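Local coordinates for protein thermostable carboxypeptidase 1 (Pyrococcus furiosus, PDB 1KA2) that removes amino acids one after another from the C-terminus of peptides with broad specificity, as a cobalt-dependent metallocarboxypeptidase of the M32 family that forms a homodimer, at residues Glu385-Asn388 with Asp389-Arg393. Residues are numbered along the deposited sequence; the frame is centred on the assembly and turned at random.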
ATOM      1  N   GLU A 385     -31.000 -10.226  27.540  1.00 45.27           N
ATOM      2  CA  GLU A 385     -31.171 -10.507  28.965  1.00 45.48           C
ATOM      3  C   GLU A 385     -30.153 -11.518  29.473  1.00 43.43           C
ATOM      4  O   GLU A 385     -29.608 -11.346  30.555  1.00 43.77           O
ATOM      5  CB  GLU A 385     -32.594 -10.991  29.265  1.00 47.69           C
ATOM      6  CG  GLU A 385     -33.563  -9.847  29.490  1.00 52.29           C
ATOM      7  CD  GLU A 385     -33.182  -9.014  30.700  1.00 55.20           C
ATOM      8  OE1 GLU A 385     -33.516  -7.807  30.736  1.00 56.55           O
ATOM      9  OE2 GLU A 385     -32.551  -9.574  31.621  1.00 57.15           O
ATOM     10  N   MET A 386     -29.893 -12.570  28.703  1.00 43.02           N
ATOM     11  CA  MET A 386     -28.903 -13.565  29.121  1.00 44.32           C
ATOM     12  C   MET A 386     -27.548 -12.897  29.297  1.00 42.64           C
ATOM     13  O   MET A 386     -26.795 -13.211  30.220  1.00 44.34           O
ATOM     14  CB  MET A 386     -28.771 -14.672  28.081  1.00 46.98           C
ATOM     15  CG  MET A 386     -29.960 -15.585  27.997  1.00 49.15           C
ATOM     16  SD  MET A 386     -29.696 -16.802  26.726  1.00 53.01           S
ATOM     17  CE  MET A 386     -30.798 -16.205  25.484  1.00 52.12           C
ATOM     18  N   TRP A 387     -27.237 -11.983  28.388  1.00 41.72           N
ATOM     19  CA  TRP A 387     -25.983 -11.241  28.431  1.00 40.00           C
ATOM     20  C   TRP A 387     -25.977 -10.387  29.695  1.00 38.46           C
ATOM     21  O   TRP A 387     -25.002 -10.366  30.437  1.00 35.02           O
ATOM     22  CB  TRP A 387     -25.878 -10.352  27.190  1.00 39.66           C
ATOM     23  CG  TRP A 387     -24.645  -9.526  27.110  1.00 38.18           C
ATOM     24  CD1 TRP A 387     -24.295  -8.488  27.922  1.00 39.06           C
ATOM     25  CD2 TRP A 387     -23.611  -9.639  26.132  1.00 37.88           C
ATOM     26  NE1 TRP A 387     -23.100  -7.939  27.506  1.00 39.98           N
ATOM     27  CE2 TRP A 387     -22.660  -8.632  26.406  1.00 38.65           C
ATOM     28  CE3 TRP A 387     -23.394 -10.494  25.047  1.00 36.10           C
ATOM     29  CZ2 TRP A 387     -21.510  -8.458  25.634  1.00 36.47           C
ATOM     30  CZ3 TRP A 387     -22.251 -10.322  24.281  1.00 38.06           C
ATOM     31  CH2 TRP A 387     -21.324  -9.312  24.579  1.00 34.47           C
ATOM     32  N   ASN A 388     -27.084  -9.689  29.930  1.00 39.80           N
ATOM     33  CA  ASN A 388     -27.219  -8.832  31.106  1.00 43.48           C
ATOM     34  C   ASN A 388     -27.130  -9.596  32.422  1.00 44.32           C
ATOM     35  O   ASN A 388     -26.434  -9.167  33.344  1.00 46.39           O
ATOM     36  CB  ASN A 388     -28.537  -8.060  31.039  1.00 44.66           C
ATOM     37  CG  ASN A 388     -28.446  -6.843  30.138  1.00 47.28           C
ATOM     38  OD1 ASN A 388     -27.577  -6.768  29.263  1.00 47.41           O
ATOM     39  ND2 ASN A 388     -29.346  -5.885  30.343  1.00 47.73           N
ATOM     40  N   ASP A 389     -27.824 -10.724  32.512  1.00 44.70           N
ATOM     41  CA  ASP A 389     -27.789 -11.524  33.732  1.00 46.16           C
ATOM     42  C   ASP A 389     -26.380 -12.047  33.975  1.00 45.90           C
ATOM     43  O   ASP A 389     -25.942 -12.147  35.119  1.00 47.02           O
ATOM     44  CB  ASP A 389     -28.768 -12.712  33.655  1.00 45.57           C
ATOM     45  CG  ASP A 389     -30.226 -12.275  33.510  1.00 45.29           C
ATOM     46  OD1 ASP A 389     -30.581 -11.163  33.957  1.00 45.47           O
ATOM     47  OD2 ASP A 389     -31.024 -13.061  32.956  1.00 44.87           O
ATOM     48  N   GLU A 390     -25.670 -12.382  32.901  1.00 46.94           N
ATOM     49  CA  GLU A 390     -24.304 -12.887  33.030  1.00 47.77           C
ATOM     50  C   GLU A 390     -23.355 -11.785  33.473  1.00 47.08           C
ATOM     51  O   GLU A 390     -22.493 -12.007  34.325  1.00 45.65           O
ATOM     52  CB  GLU A 390     -23.823 -13.498  31.711  1.00 50.50           C
ATOM     53  CG  GLU A 390     -24.109 -14.983  31.605  1.00 54.58           C
ATOM     54  CD  GLU A 390     -23.391 -15.781  32.682  1.00 57.92           C
ATOM     55  OE1 GLU A 390     -22.161 -15.969  32.572  1.00 59.01           O
ATOM     56  OE2 GLU A 390     -24.059 -16.209  33.646  1.00 60.23           O
ATOM     57  N   MET A 391     -23.516 -10.599  32.893  1.00 47.13           N
ATOM     58  CA  MET A 391     -22.683  -9.460  33.261  1.00 48.00           C
ATOM     59  C   MET A 391     -22.887  -9.183  34.744  1.00 49.64           C
ATOM     60  O   MET A 391     -21.959  -8.778  35.456  1.00 49.24           O
ATOM     61  CB  MET A 391     -23.089  -8.211  32.465  1.00 48.62           C
ATOM     62  CG  MET A 391     -22.416  -8.057  31.104  1.00 48.53           C
ATOM     63  SD  MET A 391     -20.629  -7.864  31.259  1.00 50.37           S
ATOM     64  CE  MET A 391     -20.501  -6.215  32.027  1.00 45.57           C
ATOM     65  N   GLU A 392     -24.115  -9.402  35.206  1.00 49.32           N
ATOM     66  CA  GLU A 392     -24.442  -9.144  36.596  1.00 50.49           C
ATOM     67  C   GLU A 392     -23.935 -10.235  37.517  1.00 50.05           C
ATOM     68  O   GLU A 392     -23.511  -9.955  38.631  1.00 49.93           O
ATOM     69  CB  GLU A 392     -25.951  -8.983  36.763  1.00 52.17           C
ATOM     70  CG  GLU A 392     -26.341  -8.385  38.091  1.00 53.25           C
ATOM     71  CD  GLU A 392     -27.836  -8.257  38.238  1.00 54.39           C
ATOM     72  OE1 GLU A 392     -28.465  -7.608  37.376  1.00 55.58           O
ATOM     73  OE2 GLU A 392     -28.380  -8.811  39.215  1.00 55.44           O
ATOM     74  N   ARG A 393     -23.966 -11.476  37.045  1.00 49.58           N
ATOM     75  CA  ARG A 393     -23.502 -12.606  37.841  1.00 50.50           C
ATOM     76  C   ARG A 393     -21.977 -12.675  37.993  1.00 50.63           C
ATOM     77  O   ARG A 393     -21.479 -13.216  38.981  1.00 49.16           O
ATOM     78  CB  ARG A 393     -23.995 -13.913  37.229  1.00 52.04           C
ATOM     79  CG  ARG A 393     -23.456 -15.157  37.919  1.00 55.00           C
ATOM     80  CD  ARG A 393     -23.819 -16.403  37.143  1.00 57.85           C
ATOM     81  NE  ARG A 393     -23.048 -16.538  35.906  1.00 60.82           N
ATOM     82  CZ  ARG A 393     -21.861 -17.131  35.807  1.00 62.55           C
ATOM     83  NH1 ARG A 393     -21.286 -17.651  36.872  1.00 63.55           N
ATOM     84  NH2 ARG A 393     -21.262 -17.231  34.632  1.00 63.56           N
TER
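Trp387 and Met391, one turn apart on the helix 383-395, run side by side on its buried flank. Met391 CG rests 3.7 Å from Trp387 CD1 and equally near NE1, approaching the indole obliquely. Beyond CG, bends at chi2 and chi3 (-63° and -69°) turn the thioether away, and Met391 SD stands off, 5.3 Å from the centre of the Trp387 five-membered ring, in an oblique Met-aromatic contact. Leu365, Arg366 and Leu369 of the helix 359-375 pack against this pair, with Ile406 from a loop touching the indole, so the close packing joins the two helices. Regular i to i+4 backbone bonds run from Asp389 N to Glu385 O (2.7 Å) through Glu392 N to Asn388 O (3.0 Å).

The solvent side is looser and charged. Glu385 and Asp389 bring like charges together, OE2 to OD1 3.4 Å, with their carboxylate planes turned 48° apart; Arg398 NH2 forms salt bridges with both. On another flank, Arg393 grips Glu390 in a two-pronged salt bridge, NH2 to the syn lone pair of OE1 (2.6 Å) and NE to OE2 (a very short 2.5 Å), while its NH1 pairs with Glu180. Arg398, shared by both carboxylates, probably offsets their repulsion.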